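Aerobactin synthase IucA (Klebsiella pneumoniae subsp. pneumoniae, PDB 5JM8) catalyses, as an NRPS-independent siderophore (NIS) synthetase, an ATP-dependent condensation step in the assembly of the iron chelator aerobactin. Local coordinates at residues A[18-23]-A[83-88]; A[88-93]-A[106-111]; A[285-290]-A[542-547]. All coordinates share one frame; numbering follows the deposited sequence.

Contact 1: A[18-23]-A[83-88]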
loop_
_atom_site.group_PDB
_atom_site.type_symbol
_atom_site.label_atom_id
_atom_site.label_comp_id
_atom_site.label_asym_id
_atom_site.label_seq_id
_atom_site.Cartn_x
_atom_site.Cartn_y
_atom_site.Cartn_z
ATOM N N CYS A 18 26.253 -30.203 -3.640
ATOM C CA CYS A 18 27.266 -29.153 -3.675
ATOM C C CYS A 18 28.651 -29.739 -3.461
ATOM O O CYS A 18 29.585 -29.431 -4.198
ATOM C CB CYS A 18 26.982 -28.096 -2.610
ATOM S SG CYS A 18 25.489 -27.122 -2.895
ATOM N N PHE A 19 28.774 -30.577 -2.437
ATOM C CA PHE A 19 30.022 -31.269 -2.149
ATOM C C PHE A 19 30.461 -32.078 -3.361
ATOM O O PHE A 19 31.613 -32.003 -3.788
ATOM C CB PHE A 19 29.857 -32.173 -0.922
ATOM C CG PHE A 19 31.072 -32.998 -0.598
ATOM C CD1 PHE A 19 31.262 -34.240 -1.182
ATOM C CD2 PHE A 19 32.021 -32.534 0.299
ATOM C CE1 PHE A 19 32.376 -34.999 -0.884
ATOM C CE2 PHE A 19 33.138 -33.290 0.602
ATOM C CZ PHE A 19 33.317 -34.523 0.010
ATOM N N LEU A 20 29.523 -32.830 -3.925
ATOM C CA LEU A 20 29.827 -33.754 -5.010
ATOM C C LEU A 20 30.083 -33.040 -6.340
ATOM O O LEU A 20 31.058 -33.345 -7.024
ATOM C CB LEU A 20 28.689 -34.764 -5.172
ATOM C CG LEU A 20 28.455 -35.683 -3.968
ATOM C CD1 LEU A 20 27.199 -36.519 -4.157
ATOM C CD2 LEU A 20 29.655 -36.585 -3.721
ATOM N N ASN A 21 29.220 -32.095 -6.705
ATOM C CA ASN A 21 29.394 -31.353 -7.956
ATOM C C ASN A 21 30.670 -30.525 -7.937
ATOM O O ASN A 21 31.360 -30.404 -8.951
ATOM C CB ASN A 21 28.197 -30.439 -8.224
ATOM C CG ASN A 21 26.959 -31.203 -8.650
ATOM O OD1 ASN A 21 26.946 -32.435 -8.655
ATOM N ND2 ASN A 21 25.905 -30.474 -8.998
ATOM N N SER A 22 30.974 -29.949 -6.780
ATOM C CA SER A 22 32.215 -29.212 -6.601
ATOM C C SER A 22 33.405 -30.135 -6.863
ATOM O O SER A 22 34.354 -29.761 -7.552
ATOM C CB SER A 22 32.295 -28.620 -5.192
ATOM O OG SER A 22 33.435 -27.796 -5.053
ATOM N N LEU A 23 33.335 -31.348 -6.324
ATOM C CA LEU A 23 34.387 -32.344 -6.509
ATOM C C LEU A 23 34.505 -32.795 -7.968
ATOM O O LEU A 23 35.603 -32.851 -8.519
ATOM C CB LEU A 23 34.126 -33.557 -5.611
ATOM C CG LEU A 23 35.104 -34.731 -5.722
ATOM C CD1 LEU A 23 36.501 -34.329 -5.272
ATOM C CD2 LEU A 23 34.602 -35.916 -4.916
ATOM N N ALA A 83 27.425 -38.785 5.196
ATOM C CA ALA A 83 28.509 -38.712 6.168
ATOM C C ALA A 83 29.562 -39.776 5.877
ATOM O O ALA A 83 30.759 -39.541 6.053
ATOM C CB ALA A 83 27.967 -38.873 7.579
ATOM N N THR A 84 29.109 -40.943 5.430
ATOM C CA THR A 84 30.014 -42.041 5.109
ATOM C C THR A 84 30.797 -41.753 3.829
ATOM O O THR A 84 32.026 -41.705 3.854
ATOM C CB THR A 84 29.256 -43.382 4.947
ATOM O OG1 THR A 84 28.544 -43.688 6.154
ATOM C CG2 THR A 84 30.222 -44.522 4.644
ATOM N N LEU A 85 30.090 -41.559 2.719
ATOM C CA LEU A 85 30.739 -41.404 1.415
ATOM C C LEU A 85 31.694 -40.210 1.377
ATOM O O LEU A 85 32.706 -40.241 0.676
ATOM C CB LEU A 85 29.692 -41.270 0.298
ATOM C CG LEU A 85 28.689 -40.109 0.321
ATOM C CD1 LEU A 85 29.256 -38.815 -0.262
ATOM C CD2 LEU A 85 27.429 -40.512 -0.431
ATOM N N SER A 86 31.370 -39.166 2.133
ATOM C CA SER A 86 32.209 -37.976 2.209
ATOM C C SER A 86 33.492 -38.261 2.975
ATOM O O SER A 86 34.561 -37.789 2.600
ATOM C CB SER A 86 31.450 -36.835 2.877
ATOM O OG SER A 86 30.912 -37.261 4.113
ATOM N N ARG A 87 33.372 -39.019 4.058
ATOM C CA ARG A 87 34.537 -39.449 4.821
ATOM C C ARG A 87 35.438 -40.333 3.964
ATOM O O ARG A 87 36.664 -40.226 4.022
ATOM C CB ARG A 87 34.108 -40.200 6.081
ATOM C CG ARG A 87 35.275 -40.691 6.928
ATOM C CD ARG A 87 34.811 -41.420 8.175
ATOM N NE ARG A 87 34.049 -42.626 7.859
ATOM C CZ ARG A 87 34.594 -43.798 7.543
ATOM N NH1 ARG A 87 35.914 -43.938 7.490
ATOM N NH2 ARG A 87 33.816 -44.837 7.275
ATOM N N LEU A 88 34.823 -41.204 3.170
ATOM C CA LEU A 88 35.573 -42.104 2.302
ATOM C C LEU A 88 36.359 -41.309 1.267
ATOM O O LEU A 88 37.518 -41.615 0.989
ATOM C CB LEU A 88 34.635 -43.094 1.606
ATOM C CG LEU A 88 33.983 -44.157 2.494
ATOM C CD1 LEU A 88 32.966 -44.969 1.705
ATOM C CD2 LEU A 88 35.030 -45.077 3.111
#
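A trans first torsion (chi1 176°) swings the ring of Phe19 off helix 14-26 and across to Ser86, while Leu85 holds its CG between backbone N and carbonyl carbon (chi1 60°), which brings its CD1 round to Leu20. Here helix 14-26 and helix 82-96 run side by side in nearly the same direction and pack through two side-chain pairs; the leucines of both also rest on the five-stranded antiparallel sheet of the N-terminal region. The closest alpha carbons, those of Phe19 and Ser86, are 8.3 Å apart. Phe19 turns one face to its partner, and Ser86 CB stands over that face with its nearest approach, 4.1 Å, to CZ. A serine suits this place because its single beta carbon lets the ring come close to the opposite helix. Leu20 and Leu85 reach each other at about a right angle, methyl to methyl, with CD2 of Leu20 4.1 Å from CD1 of Leu85. That same CD2 also lies in the plane of the Phe19 ring, at its edge. On the sheet side of the leucines, Phe52 of strand 49-54 touches both, so the branched chains fill the layer between helices and sheet. Phe19 extends the apolar layer further, meeting Phe545 edge-to-face. No hydrogen bond joins the two segments, and the buried hydroxyl of Ser86 is instead satisfied nearby, its OG hydrogen-bonded to the carbonyl oxygen of Phe82 one turn earlier.

Contact 2: A[88-93]-A[106-111]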
loop_
_atom_site.group_PDB
_atom_site.type_symbol
_atom_site.label_atom_id
_atom_site.label_comp_id
_atom_site.label_asym_id
_atom_site.label_seq_id
_atom_site.Cartn_x
_atom_site.Cartn_y
_atom_site.Cartn_z
ATOM N N LEU A 88 34.823 -41.204 3.170
ATOM C CA LEU A 88 35.573 -42.104 2.302
ATOM C C LEU A 88 36.359 -41.309 1.267
ATOM O O LEU A 88 37.518 -41.615 0.989
ATOM C CB LEU A 88 34.635 -43.094 1.606
ATOM C CG LEU A 88 33.983 -44.157 2.494
ATOM C CD1 LEU A 88 32.966 -44.969 1.705
ATOM C CD2 LEU A 88 35.030 -45.077 3.111
ATOM N N ILE A 89 35.726 -40.286 0.703
ATOM C CA ILE A 89 36.367 -39.456 -0.311
ATOM C C ILE A 89 37.486 -38.618 0.296
ATOM O O ILE A 89 38.514 -38.406 -0.337
ATOM C CB ILE A 89 35.350 -38.529 -1.013
ATOM C CG1 ILE A 89 34.382 -39.359 -1.857
ATOM C CG2 ILE A 89 36.064 -37.522 -1.914
ATOM C CD1 ILE A 89 33.176 -38.594 -2.351
ATOM N N VAL A 90 37.286 -38.127 1.514
ATOM C CA VAL A 90 38.330 -37.365 2.192
ATOM C C VAL A 90 39.521 -38.269 2.513
ATOM O O VAL A 90 40.671 -37.831 2.477
ATOM C CB VAL A 90 37.805 -36.705 3.486
ATOM C CG1 VAL A 90 38.950 -36.092 4.292
ATOM C CG2 VAL A 90 36.768 -35.641 3.154
ATOM N N ASP A 91 39.248 -39.533 2.822
ATOM C CA ASP A 91 40.314 -40.498 3.075
ATOM C C ASP A 91 41.116 -40.763 1.803
ATOM O O ASP A 91 42.343 -40.855 1.841
ATOM C CB ASP A 91 39.744 -41.811 3.615
ATOM C CG ASP A 91 40.802 -42.894 3.747
ATOM O OD1 ASP A 91 41.585 -42.845 4.719
ATOM O OD2 ASP A 91 40.850 -43.793 2.879
ATOM N N LYS A 92 40.411 -40.894 0.681
ATOM C CA LYS A 92 41.047 -41.064 -0.621
ATOM C C LYS A 92 42.012 -39.915 -0.897
ATOM O O LYS A 92 43.115 -40.124 -1.397
ATOM C CB LYS A 92 39.987 -41.148 -1.724
ATOM C CG LYS A 92 40.536 -41.118 -3.151
ATOM C CD LYS A 92 39.411 -41.129 -4.183
ATOM C CE LYS A 92 39.945 -40.951 -5.603
ATOM N NZ LYS A 92 38.865 -40.963 -6.631
ATOM N N LEU A 93 41.590 -38.703 -0.553
ATOM C CA LEU A 93 42.372 -37.508 -0.833
ATOM C C LEU A 93 43.570 -37.384 0.103
ATOM O O LEU A 93 44.584 -36.784 -0.255
ATOM C CB LEU A 93 41.488 -36.264 -0.722
ATOM C CG LEU A 93 40.342 -36.178 -1.736
ATOM C CD1 LEU A 93 39.417 -35.013 -1.412
ATOM C CD2 LEU A 93 40.873 -36.057 -3.154
ATOM N N THR A 106 39.157 -31.481 9.883
ATOM C CA THR A 106 38.561 -30.153 9.982
ATOM C C THR A 106 37.677 -29.889 8.770
ATOM O O THR A 106 36.596 -29.315 8.882
ATOM C CB THR A 106 39.629 -29.045 10.068
ATOM O OG1 THR A 106 40.450 -29.254 11.223
ATOM C CG2 THR A 106 38.978 -27.675 10.159
ATOM N N PHE A 107 38.158 -30.301 7.604
ATOM C CA PHE A 107 37.416 -30.146 6.364
ATOM C C PHE A 107 36.124 -30.954 6.404
ATOM O O PHE A 107 35.057 -30.449 6.065
ATOM C CB PHE A 107 38.282 -30.578 5.179
ATOM C CG PHE A 107 37.560 -30.588 3.858
ATOM C CD1 PHE A 107 37.290 -29.406 3.187
ATOM C CD2 PHE A 107 37.176 -31.785 3.274
ATOM C CE1 PHE A 107 36.636 -29.419 1.966
ATOM C CE2 PHE A 107 36.522 -31.801 2.051
ATOM C CZ PHE A 107 36.253 -30.617 1.399
ATOM N N HIS A 108 36.223 -32.205 6.841
ATOM C CA HIS A 108 35.073 -33.103 6.850
ATOM C C HIS A 108 34.012 -32.674 7.858
ATOM O O HIS A 108 32.819 -32.760 7.571
ATOM C CB HIS A 108 35.509 -34.537 7.154
ATOM C CG HIS A 108 34.393 -35.533 7.074
ATOM N ND1 HIS A 108 33.629 -35.882 8.167
ATOM C CD2 HIS A 108 33.906 -36.247 6.032
ATOM C CE1 HIS A 108 32.723 -36.772 7.801
ATOM N NE2 HIS A 108 32.871 -37.010 6.510
ATOM N N GLN A 109 34.438 -32.227 9.038
ATOM C CA GLN A 109 33.482 -31.801 10.056
ATOM C C GLN A 109 32.723 -30.568 9.569
ATOM O O GLN A 109 31.517 -30.455 9.776
ATOM C CB GLN A 109 34.176 -31.520 11.400
ATOM C CG GLN A 109 35.151 -30.350 11.400
ATOM C CD GLN A 109 35.738 -30.066 12.773
ATOM O OE1 GLN A 109 35.525 -30.820 13.724
ATOM N NE2 GLN A 109 36.479 -28.967 12.883
ATOM N N ARG A 110 33.432 -29.663 8.900
ATOM C CA ARG A 110 32.815 -28.455 8.356
ATOM C C ARG A 110 31.793 -28.791 7.272
ATOM O O ARG A 110 30.745 -28.154 7.180
ATOM C CB ARG A 110 33.886 -27.511 7.799
ATOM C CG ARG A 110 34.671 -26.775 8.876
ATOM C CD ARG A 110 35.786 -25.917 8.291
ATOM N NE ARG A 110 36.471 -25.130 9.315
ATOM C CZ ARG A 110 37.497 -24.317 9.074
ATOM N NH1 ARG A 110 37.970 -24.183 7.843
ATOM N NH2 ARG A 110 38.055 -23.640 10.068
ATOM N N VAL A 111 32.104 -29.790 6.453
ATOM C CA VAL A 111 31.197 -30.229 5.396
ATOM C C VAL A 111 29.924 -30.844 5.980
ATOM O O VAL A 111 28.852 -30.741 5.385
ATOM C CB VAL A 111 31.888 -31.248 4.460
ATOM C CG1 VAL A 111 30.874 -31.956 3.574
ATOM C CG2 VAL A 111 32.931 -30.554 3.606
#
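Val90 and His108 bring the two helical backbones closest, their alpha carbons 7.1 Å apart, where helix 82-96 and helix 101-124 run roughly antiparallel, inclined to each other. Each segment keeps its helical bonding, such as Lys92 N to Leu88 O, and the contact itself is made by side chains. Val90 points at the other helix and puts a single methyl, CG2, into the notch between two successive rings. This methyl lies 3.9 Å from CD2 of Phe107 and 4.0 Å from CE2 of the same ring, close to the ring plane; the same methyl is 4.1 Å from CD2 of His108, again at a ring edge. Both rings stand with CG trans to their backbone nitrogens (chi1 174° for Phe107 and -176° for His108), which throws them out from the helix and leaves the notch between them. A beta-branched valine suits the spot, being compact and having few rotamers. Val111, one turn on, covers a face of Phe107 with its CG2, 4.0 Å above the plane, and Phe545 meets that ring edge-to-face. The imidazole adds polarity on the partly exposed side: its NE2 is hydrogen-bonded to Ser86 OG, a second tie to helix 82-96. Phe107 and Val111 also touch Phe19, continuing the apolar layer towards helix 14-26. The whole is an antiparallel helical hairpin: two helices consecutive in sequence, joined by a short connection, with a valine methyl at the edges of two aromatic rings.

Contact 3: A[285-290]-A[542-547]. With ATP (adenosine-5'-triphosphate), chain I.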
loop_
_atom_site.group_PDB
_atom_site.type_symbol
_atom_site.label_atom_id
_atom_site.label_comp_id
_atom_site.label_asym_id
_atom_site.label_seq_id
_atom_site.Cartn_x
_atom_site.Cartn_y
_atom_site.Cartn_z
ATOM N N LEU A 285 32.728 -17.498 6.347
ATOM C CA LEU A 285 31.780 -17.945 5.329
ATOM C C LEU A 285 32.541 -18.247 4.036
ATOM O O LEU A 285 33.230 -17.374 3.507
ATOM C CB LEU A 285 30.701 -16.886 5.083
ATOM C CG LEU A 285 29.918 -16.385 6.302
ATOM C CD1 LEU A 285 29.059 -15.192 5.914
ATOM C CD2 LEU A 285 29.055 -17.487 6.902
ATOM N N THR A 286 32.396 -19.476 3.537
ATOM C CA THR A 286 33.163 -19.993 2.391
ATOM C C THR A 286 34.597 -19.461 2.305
ATOM O O THR A 286 34.877 -18.514 1.567
ATOM C CB THR A 286 32.465 -19.685 1.046
ATOM O OG1 THR A 286 32.150 -18.290 0.966
ATOM C CG2 THR A 286 31.196 -20.514 0.890
ATOM N N ASN A 287 35.491 -20.102 3.053
ATOM C CA ASN A 287 36.925 -19.790 3.078
ATOM C C ASN A 287 37.273 -18.301 2.989
ATOM O O ASN A 287 38.124 -17.892 2.198
ATOM C CB ASN A 287 37.659 -20.566 1.963
ATOM C CG ASN A 287 36.978 -20.461 0.605
ATOM O OD1 ASN A 287 36.092 -21.253 0.281
ATOM N ND2 ASN A 287 37.427 -19.516 -0.213
ATOM N N SER A 288 36.615 -17.499 3.820
ATOM C CA SER A 288 37.030 -16.118 4.043
ATOM C C SER A 288 36.400 -15.552 5.307
ATOM O O SER A 288 35.175 -15.528 5.448
ATOM C CB SER A 288 36.667 -15.231 2.849
ATOM O OG SER A 288 37.019 -13.881 3.105
ATOM N N VAL A 289 37.248 -15.113 6.232
ATOM C CA VAL A 289 36.791 -14.316 7.357
ATOM C C VAL A 289 36.172 -13.054 6.772
ATOM O O VAL A 289 36.693 -12.491 5.806
ATOM C CB VAL A 289 37.933 -13.963 8.332
ATOM C CG1 VAL A 289 38.972 -13.077 7.650
ATOM C CG2 VAL A 289 37.380 -13.275 9.567
ATOM N N ARG A 290 35.057 -12.618 7.345
ATOM C CA ARG A 290 34.259 -11.564 6.729
ATOM C C ARG A 290 34.445 -10.220 7.420
ATOM O O ARG A 290 33.510 -9.427 7.526
ATOM C CB ARG A 290 32.787 -11.971 6.728
ATOM C CG ARG A 290 32.494 -13.176 5.843
ATOM C CD ARG A 290 32.729 -12.858 4.377
ATOM N NE ARG A 290 32.623 -14.038 3.527
ATOM C CZ ARG A 290 32.943 -14.056 2.237
ATOM N NH1 ARG A 290 33.394 -12.956 1.649
ATOM N NH2 ARG A 290 32.814 -15.173 1.535
ATOM N N LYS A 542 39.973 -20.993 -10.572
ATOM C CA LYS A 542 40.273 -21.398 -9.199
ATOM C C LYS A 542 39.108 -22.171 -8.579
ATOM O O LYS A 542 37.974 -21.686 -8.549
ATOM C CB LYS A 542 40.607 -20.166 -8.354
ATOM C CG LYS A 542 40.975 -20.460 -6.908
ATOM C CD LYS A 542 41.195 -19.168 -6.137
ATOM C CE LYS A 542 41.333 -19.416 -4.645
ATOM N NZ LYS A 542 42.509 -20.267 -4.334
ATOM N N GLY A 543 39.402 -23.372 -8.084
ATOM C CA GLY A 543 38.397 -24.229 -7.480
ATOM C C GLY A 543 38.194 -23.937 -6.006
ATOM O O GLY A 543 39.076 -23.384 -5.351
ATOM N N ASN A 544 37.029 -24.315 -5.487
ATOM C CA ASN A 544 36.680 -24.073 -4.090
ATOM C C ASN A 544 36.915 -25.287 -3.194
ATOM O O ASN A 544 37.157 -25.141 -1.996
ATOM C CB ASN A 544 35.213 -23.651 -3.980
ATOM C CG ASN A 544 34.947 -22.292 -4.588
ATOM O OD1 ASN A 544 35.404 -21.270 -4.077
ATOM N ND2 ASN A 544 34.191 -22.270 -5.679
ATOM N N PHE A 545 36.844 -26.481 -3.774
ATOM C CA PHE A 545 36.900 -27.716 -2.998
ATOM C C PHE A 545 38.294 -27.954 -2.410
ATOM O O PHE A 545 38.426 -28.232 -1.218
ATOM C CB PHE A 545 36.474 -28.904 -3.868
ATOM C CG PHE A 545 36.491 -30.230 -3.150
ATOM C CD1 PHE A 545 37.683 -30.909 -2.971
ATOM C CD2 PHE A 545 35.322 -30.806 -2.680
ATOM C CE1 PHE A 545 37.716 -32.128 -2.323
ATOM C CE2 PHE A 545 35.348 -32.029 -2.033
ATOM C CZ PHE A 545 36.545 -32.686 -1.851
ATOM N N PHE A 546 39.332 -27.840 -3.236
ATOM C CA PHE A 546 40.697 -28.076 -2.768
ATOM C C PHE A 546 41.277 -26.810 -2.148
ATOM O O PHE A 546 42.271 -26.861 -1.423
ATOM C CB PHE A 546 41.581 -28.578 -3.911
ATOM C CG PHE A 546 41.201 -29.945 -4.401
ATOM C CD1 PHE A 546 41.487 -31.071 -3.647
ATOM C CD2 PHE A 546 40.545 -30.104 -5.610
ATOM C CE1 PHE A 546 41.130 -32.330 -4.090
ATOM C CE2 PHE A 546 40.186 -31.357 -6.059
ATOM C CZ PHE A 546 40.481 -32.473 -5.296
ATOM N N CYS A 547 40.644 -25.675 -2.426
ATOM C CA CYS A 547 41.010 -24.421 -1.781
ATOM C C CYS A 547 40.540 -24.426 -0.331
ATOM O O CYS A 547 41.216 -23.909 0.559
ATOM C CB CYS A 547 40.406 -23.230 -2.525
ATOM S SG CYS A 547 40.807 -21.619 -1.807
HETATM P PG ATP I . 28.227 -8.136 -0.321
HETATM O O1G ATP I . 27.254 -7.769 0.770
HETATM O O2G ATP I . 27.564 -8.467 -1.636
HETATM O O3G ATP I . 29.383 -7.175 -0.461
HETATM P PB ATP I . 30.394 -10.016 0.155
HETATM O O1B ATP I . 30.607 -10.904 1.356
HETATM O O2B ATP I . 31.301 -8.825 -0.060
HETATM O O3B ATP I . 28.839 -9.562 0.143
HETATM P PA ATP I . 31.555 -12.014 -1.538
HETATM O O1A ATP I . 32.834 -11.612 -0.847
HETATM O O2A ATP I . 31.535 -12.185 -3.037
HETATM O O3A ATP I . 30.415 -10.937 -1.170
HETATM O "O5'" ATP I . 30.978 -13.369 -0.897
HETATM C "C5'" ATP I . 29.755 -13.881 -1.416
HETATM C "C4'" ATP I . 28.955 -14.622 -0.355
HETATM O "O4'" ATP I . 27.780 -15.151 -0.974
HETATM C "C3'" ATP I . 29.709 -15.788 0.265
HETATM O "O3'" ATP I . 29.633 -15.704 1.694
HETATM C "C2'" ATP I . 29.024 -17.040 -0.249
HETATM O "O2'" ATP I . 28.850 -18.013 0.780
HETATM C "C1'" ATP I . 27.674 -16.559 -0.756
HETATM N N9 ATP I . 27.293 -17.222 -2.023
HETATM C C8 ATP I . 26.181 -17.958 -2.182
HETATM N N7 ATP I . 26.099 -18.438 -3.448
HETATM C C5 ATP I . 27.180 -17.999 -4.116
HETATM C C6 ATP I . 27.702 -18.140 -5.490
HETATM N N6 ATP I . 27.011 -18.870 -6.396
HETATM N N1 ATP I . 28.870 -17.524 -5.787
HETATM C C2 ATP I . 29.548 -16.800 -4.876
HETATM N N3 ATP I . 29.125 -16.634 -3.610
HETATM C C4 ATP I . 27.970 -17.198 -3.173
#
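Asn287 and Cys547 meet at the long end of contact distance: ND2 of the asparagine amide is 4.3 Å from SG of the cysteine, and its other end, OD1, stands 4.4 Å from OD1 of Asn544. No hydrogen bond crosses between the segments. The two asparagines are each turned to other partners, Asn287 OD1 accepting a bond from His152 NE2, and Asn544 ND2 giving a weak one to the carbonyl oxygen of Phe151. Asn287 sits in the left-handed helical region of the backbone (phi 38°), a conformation asparagine tolerates well, and from this turn its side chain reaches out towards 542-547. Behind it, the same turn presents residues to the nucleotide. Arg290, its chain bent at chi2, doubles back under the turn, and its NH2 binds the carbonyl oxygen of Leu285 at 3.0 Å, approaching from above the carbonyl plane. Ser288 CB lies over the centre of one guanidinium face, 3.9 Å above its plane, while Thr286 OG1 lies at its edge, in plane. With NH2 bound to Leu285 O, the guanidinium turns NH1 towards O1A on the alpha phosphate of ATP, 2.9 Å away in a weak, bent bond, a placement that suits a cationic group. Thr286 OG1 makes a further weak bond to the ribose O2', at 3.3 Å. In the fold, the turn closes a beta-hairpin between strand 275-284 and the short strand 289-290, whereas segment 542-547 runs into helix 545-549, on which Cys547 lies; through Phe545 this helix packs beside helices 14-26 and 82-96.

In the fold
Contacts 1 and 2 are consecutive steps along helix 82-96, with centres 8 Å apart and Leu88 in common; at their junction Phe19 CD2 comes within 3.5 Å of Val111 CG1. Contact 3 lies about 16 Å and 15 Å from their centres, yet Phe545 joins all three: its CE2 is 3.7 Å from Phe19 CE2 and 3.8 Å from Phe107 CZ, and its CE1 is 3.5 Å from Leu93 CD1. The helical core thus continues into the segment 542-547, whose other side faces the nucleotide-binding turn. Only contact 3 holds residues of the ATP pocket; the Phe107 side chain of contact 2 is about 14 Å from the nucleotide.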